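Local structure of protein CsuE (6FJY) at residues T9-V14 and S174-P179; S58-Q63 and Q122-L127; N230-K235 and L243-F248. The protein probably serves as the adhesive tip subunit of Csu pili, archaic chaperone-usher fibres of Acinetobacter baumannii, and is held here in complex with the chaperone CsuC. All coordinates share one frame; numbering follows the deposited sequence.

Interaction 1 of 3, residues T9-V14 and S174-P179; sequences TSSISV and SITVLP
Val14 and Ile12 reach across to both sides of their partners in 174-179, as one residue of each pair does in a parallel ladder. Val14 is bound on either side of Val177: its N donates to Thr176 O at 3.0 Å, an almost straight bond (160° at the hydrogen), while its O accepts Leu178 N at 2.7 Å. Ile12 repeats the pattern two residues earlier, straddling Ile175, with Ile12 N on Ser174 O at 3.2 Å and Thr176 N on Ile12 O at 2.8 Å. Between these two segments the first bond is Ser174 N to Ser10 O (3.0 Å), so both polar backbone atoms of Ser174 are used toward 9-14. The two strand segments run 20° from exactly parallel.

The side chains sort the sheet into two faces. Ile12 and Ile175 lie side by side and point the same way; with chi1 at 62°, Ile12 places CG1 between its backbone N and carbonyl carbon, from where CG1 meets Ile175 CG2 at 4.0 Å. Val14 CG1 is set in the same manner and touches the same methyl. Ile108 and Leu110 of strand 103-110 pack on this apolar face, the way the two layers of a beta sandwich close on each other, here probably in the N-terminal adhesin domain. Strand 167-189 is an inner strand, since its other edge pairs antiparallel with strand 119-136 and Ser174 packs there on Val120 and Gln122.

The opposite face is rich in hydroxyls: Ser11, Ser13, Ser174 and Thr176 all point to it, with Ser11 OG and Thr176 OG1 3.9 Å apart, too long for a hydrogen bond. Farther along, Leu178 lays CD1 against Ser13 CB at 4.0 Å, and Trp6 of the CsuC chain packs on that leucine.

Interaction 2 of 3, residues S58-Q63 and Q122-L127; sequences SFTNAQ and QADSPL
Asp124 grips two hydroxyls of 58-63 with its two carboxylate oxygens. Thr60 OG1 donates to Asp124 OD1 at 2.6 Å, coming in on the syn side and only 16° out of the carboxylate plane, whereas Ser58 OG reaches Asp124 OD2 at 2.8 Å from well above that plane. The two hydroxyls are placed differently: OG1 of Thr60 sits beside its own backbone N (chi1 -63°), while OG of Ser58 is swung to the far side from its N, chi1 -180°. With one donor at each oxygen, rotation of the carboxylate is restrained, and its negative charge is probably partly offset on what is otherwise a surface contact.

Backbone bonds hold this group in position. Asp124 N donates to Ser58 O at 3.0 Å, fixing the root of the aspartate, and Ser56 OG binds the same carbonyl. One step along, Thr60 and Gln122 exchange two bonds, Thr60 N to Gln122 O (2.7 Å) and Gln122 N to Thr60 O (2.9 Å).

On the other face of the ladder, Ala123 CB stands over the Phe59 ring, 4.0 Å from its centroid, a CH-pi contact in which Phe59 CE2 comes closest, at 3.6 Å. Leu173 and Ile175 of strand 167-189 also touch that ring, so a residue beside a polar surface cluster is itself buried. Phe59–Ala123 and Thr60–Gln122 are the non-hydrogen-bonded and hydrogen-bonded pairs of a very short antiparallel ladder, a short strand docked on the long strand 119-136 and closed by an aspartate that takes two hydroxyls.

Interaction 3 of 3, residues N230-K235 and L243-F248; sequences NQRAMK and LKYDIF
The Tyr245 ring lies beneath Arg232 and against Met234 in the dense part of this contact. Arg232 CB sits over one ring face, 3.8 Å from the centroid, and Met234 comes from across the ring, its CG 3.4 Å from Tyr245 CD1 and its sulfur in an oblique Met-aromatic contact. With chi1 at 73° the ring turns back toward 230-235, and its hydroxyl goes on to Asp304. The extended Arg232 chain then delivers NH1 to Asp246 OD1 at 2.7 Å, a salt bridge met nearly along the C-O axis with the guanidinium and carboxylate planes 81° apart. OD1 also accepts Ile247 N on its anti lone pair and bridges to Arg255; so many donors would probably stabilise the buried negative charge.

The looser side is that of Gln231 and Lys244, whose chains cross at about a right angle with CG of Gln231 3.8 Å from CD of Lys244 before the lysine leads away. Even here Gln231 NE2 binds Arg232 O in its carbonyl plane at 2.8 Å, sharing that oxygen with Tyr245 N.

Met234 and Leu243 exchange backbone bonds as the hydrogen-bonded pair of a beta hairpin. Lys109 and Val110 of the CsuC chain pack on Met234 and Tyr245, consistent with the incomplete immunoglobulin-like pilin domain of chaperone-usher subunits.

Interactions 1 and 2 are neighbours, their centres 11 Å apart, and share a sheet: 174-179 and 122-127 lie on adjacent strands, and Ser174 N packs on Phe59 CE2 at 4.2 Å. Along the chain, interaction 2 is nested inside the loop that interaction 1 closes. Interaction 3 stands apart, about 26 Å from interaction 1 and about 35 Å from interaction 2 between nearest atoms, probably in the second domain. Their chemistry follows their place: a regular parallel ladder, partly buried; hydroxyl–carboxylate bonds at the surface; and, in the buried hairpin, an ion pair beside a packed aromatic ring.

Interaction 1 of 3, residues T9-V14 and S174-P179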
loop_
_atom_site.group_PDB
_atom_site.type_symbol
_atom_site.label_atom_id
_atom_site.label_comp_id
_atom_site.label_asym_id
_atom_site.label_seq_id
_atom_site.Cartn_x
_atom_site.Cartn_y
_atom_site.Cartn_z
ATOM N N THR B 9 -20.889 -3.778 -0.046
ATOM C CA THR B 9 -19.569 -4.365 -0.170
ATOM C C THR B 9 -18.746 -3.978 1.044
ATOM O O THR B 9 -18.735 -2.813 1.455
ATOM C CB THR B 9 -18.877 -3.916 -1.456
ATOM O OG1 THR B 9 -19.800 -4.005 -2.548
ATOM C CG2 THR B 9 -17.684 -4.812 -1.747
ATOM N N SER B 10 -18.086 -4.966 1.625
ATOM C CA SER B 10 -17.134 -4.780 2.702
ATOM C C SER B 10 -15.750 -5.126 2.181
ATOM O O SER B 10 -15.590 -6.013 1.334
ATOM C CB SER B 10 -17.495 -5.652 3.908
ATOM O OG SER B 10 -18.811 -5.363 4.363
ATOM N N SER B 11 -14.753 -4.393 2.670
ATOM C CA SER B 11 -13.390 -4.559 2.191
ATOM C C SER B 11 -12.408 -4.360 3.333
ATOM O O SER B 11 -12.573 -3.461 4.160
ATOM C CB SER B 11 -13.079 -3.576 1.054
ATOM O OG SER B 11 -11.753 -3.737 0.574
ATOM N N ILE B 12 -11.386 -5.205 3.366
ATOM C CA ILE B 12 -10.223 -5.000 4.214
ATOM C C ILE B 12 -8.990 -5.028 3.330
ATOM O O ILE B 12 -8.962 -5.679 2.279
ATOM C CB ILE B 12 -10.100 -6.052 5.337
ATOM C CG1 ILE B 12 -9.934 -7.445 4.746
ATOM C CG2 ILE B 12 -11.302 -5.996 6.262
ATOM C CD1 ILE B 12 -9.675 -8.499 5.798
ATOM N N SER B 13 -7.970 -4.301 3.757
ATOM C CA SER B 13 -6.705 -4.241 3.044
ATOM C C SER B 13 -5.584 -4.645 3.994
ATOM O O SER B 13 -5.494 -4.127 5.109
ATOM C CB SER B 13 -6.465 -2.838 2.474
ATOM O OG SER B 13 -7.604 -2.386 1.749
ATOM N N VAL B 14 -4.740 -5.568 3.541
ATOM C CA VAL B 14 -3.586 -6.063 4.287
ATOM C C VAL B 14 -2.372 -6.113 3.362
ATOM O O VAL B 14 -2.500 -6.515 2.196
ATOM C CB VAL B 14 -3.883 -7.444 4.890
ATOM C CG1 VAL B 14 -4.243 -8.425 3.807
ATOM C CG2 VAL B 14 -2.691 -7.958 5.685
ATOM N N SER B 174 -14.543 -8.499 0.128
ATOM C CA SER B 174 -13.323 -8.382 -0.648
ATOM C C SER B 174 -12.151 -8.121 0.283
ATOM O O SER B 174 -12.269 -7.409 1.284
ATOM C CB SER B 174 -13.417 -7.253 -1.685
ATOM O OG SER B 174 -12.181 -7.076 -2.330
ATOM N N ILE B 175 -11.011 -8.700 -0.077
ATOM C CA ILE B 175 -9.753 -8.497 0.619
ATOM C C ILE B 175 -8.756 -7.971 -0.389
ATOM O O ILE B 175 -8.393 -8.678 -1.338
ATOM C CB ILE B 175 -9.206 -9.793 1.241
ATOM C CG1 ILE B 175 -10.248 -10.489 2.103
ATOM C CG2 ILE B 175 -7.917 -9.512 2.026
ATOM C CD1 ILE B 175 -9.748 -11.795 2.647
ATOM N N THR B 176 -8.255 -6.770 -0.156
ATOM C CA THR B 176 -7.212 -6.226 -1.007
ATOM C C THR B 176 -5.861 -6.517 -0.365
ATOM O O THR B 176 -5.596 -6.111 0.769
ATOM C CB THR B 176 -7.402 -4.732 -1.256
ATOM O OG1 THR B 176 -8.709 -4.517 -1.816
ATOM C CG2 THR B 176 -6.348 -4.252 -2.272
ATOM N N VAL B 177 -5.031 -7.250 -1.079
ATOM C CA VAL B 177 -3.669 -7.500 -0.660
ATOM C C VAL B 177 -2.775 -6.420 -1.257
ATOM O O VAL B 177 -2.755 -6.227 -2.477
ATOM C CB VAL B 177 -3.214 -8.898 -1.091
ATOM C CG1 VAL B 177 -1.815 -9.159 -0.545
ATOM C CG2 VAL B 177 -4.203 -9.936 -0.589
ATOM N N LEU B 178 -1.995 -5.699 -0.371
ATOM C CA LEU B 178 -1.227 -4.558 -0.851
ATOM C C LEU B 178 0.235 -4.920 -1.046
ATOM O O LEU B 178 0.757 -5.792 -0.354
ATOM C CB LEU B 178 -1.315 -3.397 0.138
ATOM C CG LEU B 178 -2.734 -2.907 0.325
ATOM C CD1 LEU B 178 -2.748 -1.832 1.373
ATOM C CD2 LEU B 178 -3.266 -2.398 -1.012
ATOM N N PRO B 179 0.915 -4.247 -1.975
ATOM C CA PRO B 179 2.366 -4.397 -2.076
ATOM C C PRO B 179 3.041 -4.035 -0.762
ATOM O O PRO B 179 2.497 -3.319 0.079
ATOM C CB PRO B 179 2.749 -3.421 -3.194
ATOM C CG PRO B 179 1.521 -3.282 -4.001
ATOM C CD PRO B 179 0.380 -3.366 -3.028
#

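Interaction 2 of 3, residues S58-Q63 and Q122-L127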
loop_
_atom_site.group_PDB
_atom_site.type_symbol
_atom_site.label_atom_id
_atom_site.label_comp_id
_atom_site.label_asym_id
_atom_site.label_seq_id
_atom_site.Cartn_x
_atom_site.Cartn_y
_atom_site.Cartn_z
ATOM N N SER B 58 -13.433 -18.876 0.999
ATOM C CA SER B 58 -12.429 -18.759 -0.057
ATOM C C SER B 58 -12.563 -17.398 -0.740
ATOM O O SER B 58 -13.677 -16.951 -1.031
ATOM C CB SER B 58 -12.597 -19.896 -1.077
ATOM O OG SER B 58 -11.640 -19.822 -2.112
ATOM N N PHE B 59 -11.431 -16.737 -0.981
ATOM C CA PHE B 59 -11.390 -15.429 -1.631
ATOM C C PHE B 59 -10.448 -15.506 -2.819
ATOM O O PHE B 59 -9.269 -15.825 -2.653
ATOM C CB PHE B 59 -10.941 -14.339 -0.666
ATOM C CG PHE B 59 -11.970 -13.983 0.359
ATOM C CD1 PHE B 59 -12.279 -14.867 1.386
ATOM C CD2 PHE B 59 -12.620 -12.760 0.310
ATOM C CE1 PHE B 59 -13.235 -14.543 2.331
ATOM C CE2 PHE B 59 -13.571 -12.421 1.257
ATOM C CZ PHE B 59 -13.877 -13.312 2.271
ATOM N N THR B 60 -10.968 -15.217 -4.012
ATOM C CA THR B 60 -10.275 -15.480 -5.264
ATOM C C THR B 60 -9.921 -14.182 -5.964
ATOM O O THR B 60 -10.772 -13.300 -6.120
ATOM C CB THR B 60 -11.114 -16.335 -6.213
ATOM O OG1 THR B 60 -11.349 -17.611 -5.613
ATOM C CG2 THR B 60 -10.379 -16.518 -7.562
ATOM N N ASN B 61 -8.665 -14.095 -6.389
ATOM C CA ASN B 61 -8.164 -13.030 -7.242
ATOM C C ASN B 61 -8.450 -13.380 -8.700
ATOM O O ASN B 61 -7.841 -14.306 -9.249
ATOM C CB ASN B 61 -6.674 -12.857 -7.020
ATOM C CG ASN B 61 -6.062 -11.971 -8.033
ATOM O OD1 ASN B 61 -5.613 -12.424 -9.078
ATOM N ND2 ASN B 61 -6.054 -10.689 -7.749
ATOM N N ALA B 62 -9.351 -12.622 -9.339
ATOM C CA ALA B 62 -9.826 -13.013 -10.663
ATOM C C ALA B 62 -8.711 -13.071 -11.700
ATOM O O ALA B 62 -8.841 -13.807 -12.682
ATOM C CB ALA B 62 -10.926 -12.061 -11.141
ATOM N N GLN B 63 -7.612 -12.345 -11.511
ATOM C CA GLN B 63 -6.631 -12.252 -12.584
ATOM C C GLN B 63 -5.471 -13.232 -12.449
ATOM O O GLN B 63 -4.740 -13.435 -13.423
ATOM C CB GLN B 63 -6.103 -10.815 -12.697
ATOM C CG GLN B 63 -4.843 -10.515 -11.932
ATOM C CD GLN B 63 -5.131 -10.064 -10.523
ATOM O OE1 GLN B 63 -6.280 -9.802 -10.168
ATOM N NE2 GLN B 63 -4.090 -9.998 -9.696
ATOM N N GLN B 122 -11.663 -11.568 -4.029
ATOM C CA GLN B 122 -13.096 -11.437 -3.830
ATOM C C GLN B 122 -13.676 -12.749 -3.336
ATOM O O GLN B 122 -13.312 -13.827 -3.818
ATOM C CB GLN B 122 -13.781 -11.016 -5.132
ATOM C CG GLN B 122 -15.297 -10.966 -5.047
ATOM C CD GLN B 122 -15.805 -9.688 -4.420
ATOM O OE1 GLN B 122 -16.806 -9.689 -3.706
ATOM N NE2 GLN B 122 -15.121 -8.587 -4.692
ATOM N N ALA B 123 -14.605 -12.642 -2.390
ATOM C CA ALA B 123 -15.279 -13.818 -1.851
ATOM C C ALA B 123 -15.956 -14.590 -2.970
ATOM O O ALA B 123 -16.588 -14.005 -3.852
ATOM C CB ALA B 123 -16.305 -13.411 -0.792
ATOM N N ASP B 124 -15.799 -15.916 -2.938
ATOM C CA ASP B 124 -16.264 -16.740 -4.047
ATOM C C ASP B 124 -17.782 -16.717 -4.171
ATOM O O ASP B 124 -18.318 -16.932 -5.264
ATOM C CB ASP B 124 -15.733 -18.161 -3.888
ATOM C CG ASP B 124 -14.242 -18.239 -4.149
ATOM O OD1 ASP B 124 -13.658 -17.204 -4.544
ATOM O OD2 ASP B 124 -13.649 -19.323 -3.961
ATOM N N SER B 125 -18.483 -16.437 -3.081
ATOM C CA SER B 125 -19.910 -16.186 -3.106
ATOM C C SER B 125 -20.208 -15.010 -2.193
ATOM O O SER B 125 -19.441 -14.726 -1.262
ATOM C CB SER B 125 -20.722 -17.407 -2.646
ATOM O OG SER B 125 -20.674 -17.557 -1.239
ATOM N N PRO B 126 -21.298 -14.300 -2.442
ATOM C CA PRO B 126 -21.726 -13.277 -1.493
ATOM C C PRO B 126 -22.187 -13.898 -0.187
ATOM O O PRO B 126 -22.516 -15.083 -0.094
ATOM C CB PRO B 126 -22.875 -12.568 -2.217
ATOM C CG PRO B 126 -23.257 -13.460 -3.337
ATOM C CD PRO B 126 -22.036 -14.221 -3.710
ATOM N N LEU B 127 -22.176 -13.066 0.843
ATOM C CA LEU B 127 -22.676 -13.426 2.162
ATOM C C LEU B 127 -24.155 -13.058 2.214
ATOM O O LEU B 127 -24.505 -11.874 2.239
ATOM C CB LEU B 127 -21.876 -12.692 3.238
ATOM C CG LEU B 127 -21.845 -13.110 4.707
ATOM C CD1 LEU B 127 -22.376 -11.999 5.597
ATOM C CD2 LEU B 127 -22.586 -14.415 4.958
#

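Interaction 3 of 3, residues N230-K235 and L243-F248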
loop_
_atom_site.group_PDB
_atom_site.type_symbol
_atom_site.label_atom_id
_atom_site.label_comp_id
_atom_site.label_asym_id
_atom_site.label_seq_id
_atom_site.Cartn_x
_atom_site.Cartn_y
_atom_site.Cartn_z
ATOM N N ASN B 230 31.116 14.804 -3.622
ATOM C CA ASN B 230 30.628 13.450 -3.858
ATOM C C ASN B 230 31.648 12.377 -3.484
ATOM O O ASN B 230 31.563 11.252 -3.991
ATOM C CB ASN B 230 30.199 13.284 -5.322
ATOM C CG ASN B 230 31.204 13.866 -6.289
ATOM O OD1 ASN B 230 32.399 13.937 -5.997
ATOM N ND2 ASN B 230 30.720 14.300 -7.450
ATOM N N GLN B 231 32.596 12.686 -2.606
ATOM C CA GLN B 231 33.555 11.709 -2.101
ATOM C C GLN B 231 33.166 11.361 -0.670
ATOM O O GLN B 231 33.273 12.202 0.227
ATOM C CB GLN B 231 34.981 12.249 -2.173
ATOM C CG GLN B 231 36.021 11.333 -1.545
ATOM C CD GLN B 231 35.936 9.906 -2.063
ATOM O OE1 GLN B 231 36.251 9.631 -3.222
ATOM N NE2 GLN B 231 35.502 8.991 -1.203
ATOM N N ARG B 232 32.699 10.128 -0.467
ATOM C CA ARG B 232 32.290 9.680 0.859
ATOM C C ARG B 232 33.470 9.717 1.822
ATOM O O ARG B 232 34.625 9.531 1.433
ATOM C CB ARG B 232 31.728 8.256 0.800
ATOM C CG ARG B 232 30.454 8.105 -0.001
ATOM C CD ARG B 232 30.163 6.637 -0.328
ATOM N NE ARG B 232 28.802 6.482 -0.845
ATOM C CZ ARG B 232 28.483 5.871 -1.985
ATOM N NH1 ARG B 232 29.419 5.315 -2.749
ATOM N NH2 ARG B 232 27.213 5.800 -2.346
ATOM N N ALA B 233 33.170 9.955 3.095
ATOM C CA ALA B 233 34.231 10.023 4.085
ATOM C C ALA B 233 33.663 9.756 5.472
ATOM O O ALA B 233 32.559 10.202 5.798
ATOM C CB ALA B 233 34.940 11.383 4.044
ATOM N N MET B 234 34.441 9.042 6.285
ATOM C CA MET B 234 34.074 8.701 7.653
ATOM C C MET B 234 34.694 9.693 8.630
ATOM O O MET B 234 35.851 10.094 8.472
ATOM C CB MET B 234 34.535 7.282 7.984
ATOM C CG MET B 234 34.121 6.264 6.952
ATOM S SD MET B 234 35.260 4.892 6.757
ATOM C CE MET B 234 34.659 3.902 8.062
ATOM N N LYS B 235 33.923 10.082 9.647
ATOM C CA LYS B 235 34.362 11.108 10.584
ATOM C C LYS B 235 35.131 10.494 11.750
ATOM O O LYS B 235 34.746 9.452 12.289
ATOM C CB LYS B 235 33.171 11.910 11.114
ATOM C CG LYS B 235 33.573 13.102 11.983
ATOM C CD LYS B 235 32.399 14.038 12.255
ATOM C CE LYS B 235 31.353 13.407 13.165
ATOM N NZ LYS B 235 31.898 13.065 14.507
ATOM N N LEU B 243 38.315 10.059 6.782
ATOM C CA LEU B 243 38.863 8.917 6.062
ATOM C C LEU B 243 37.952 8.604 4.882
ATOM O O LEU B 243 36.789 8.233 5.070
ATOM C CB LEU B 243 38.996 7.704 6.980
ATOM C CG LEU B 243 39.594 6.460 6.330
ATOM C CD1 LEU B 243 41.005 6.754 5.844
ATOM C CD2 LEU B 243 39.575 5.301 7.305
ATOM N N LYS B 244 38.485 8.749 3.672
ATOM C CA LYS B 244 37.712 8.567 2.451
ATOM C C LYS B 244 37.490 7.089 2.145
ATOM O O LYS B 244 38.399 6.261 2.285
ATOM C CB LYS B 244 38.420 9.247 1.276
ATOM C CG LYS B 244 38.617 10.752 1.475
ATOM C CD LYS B 244 39.322 11.407 0.294
ATOM C CE LYS B 244 39.495 12.893 0.515
ATOM N NZ LYS B 244 40.204 13.547 -0.617
ATOM N N TYR B 245 36.267 6.766 1.723
ATOM C CA TYR B 245 35.900 5.420 1.306
ATOM C C TYR B 245 34.908 5.510 0.155
ATOM O O TYR B 245 34.452 6.588 -0.227
ATOM C CB TYR B 245 35.299 4.601 2.456
ATOM C CG TYR B 245 33.892 5.030 2.846
ATOM C CD1 TYR B 245 33.681 6.168 3.619
ATOM C CD2 TYR B 245 32.775 4.304 2.440
ATOM C CE1 TYR B 245 32.402 6.567 3.983
ATOM C CE2 TYR B 245 31.486 4.701 2.806
ATOM C CZ TYR B 245 31.311 5.829 3.572
ATOM O OH TYR B 245 30.053 6.231 3.929
ATOM N N ASP B 246 34.585 4.350 -0.403
ATOM C CA ASP B 246 33.564 4.262 -1.427
ATOM C C ASP B 246 32.965 2.869 -1.394
ATOM O O ASP B 246 33.482 1.954 -0.750
ATOM C CB ASP B 246 34.113 4.596 -2.817
ATOM C CG ASP B 246 33.224 5.582 -3.562
ATOM O OD1 ASP B 246 31.989 5.502 -3.384
ATOM O OD2 ASP B 246 33.759 6.448 -4.290
ATOM N N ILE B 247 31.859 2.726 -2.108
ATOM C CA ILE B 247 31.042 1.522 -2.105
ATOM C C ILE B 247 30.830 1.133 -3.557
ATOM O O ILE B 247 30.527 1.991 -4.392
ATOM C CB ILE B 247 29.697 1.761 -1.385
ATOM C CG1 ILE B 247 29.929 2.036 0.103
ATOM C CG2 ILE B 247 28.730 0.582 -1.571
ATOM C CD1 ILE B 247 28.686 2.450 0.836
ATOM N N PHE B 248 31.007 -0.148 -3.863
ATOM C CA PHE B 248 30.995 -0.625 -5.238
ATOM C C PHE B 248 30.095 -1.843 -5.341
ATOM O O PHE B 248 30.127 -2.718 -4.470
ATOM C CB PHE B 248 32.409 -0.997 -5.727
ATOM C CG PHE B 248 33.409 0.113 -5.607
ATOM C CD1 PHE B 248 34.009 0.400 -4.392
ATOM C CD2 PHE B 248 33.759 0.868 -6.713
ATOM C CE1 PHE B 248 34.930 1.427 -4.283
ATOM C CE2 PHE B 248 34.685 1.893 -6.611
ATOM C CZ PHE B 248 35.270 2.172 -5.397
#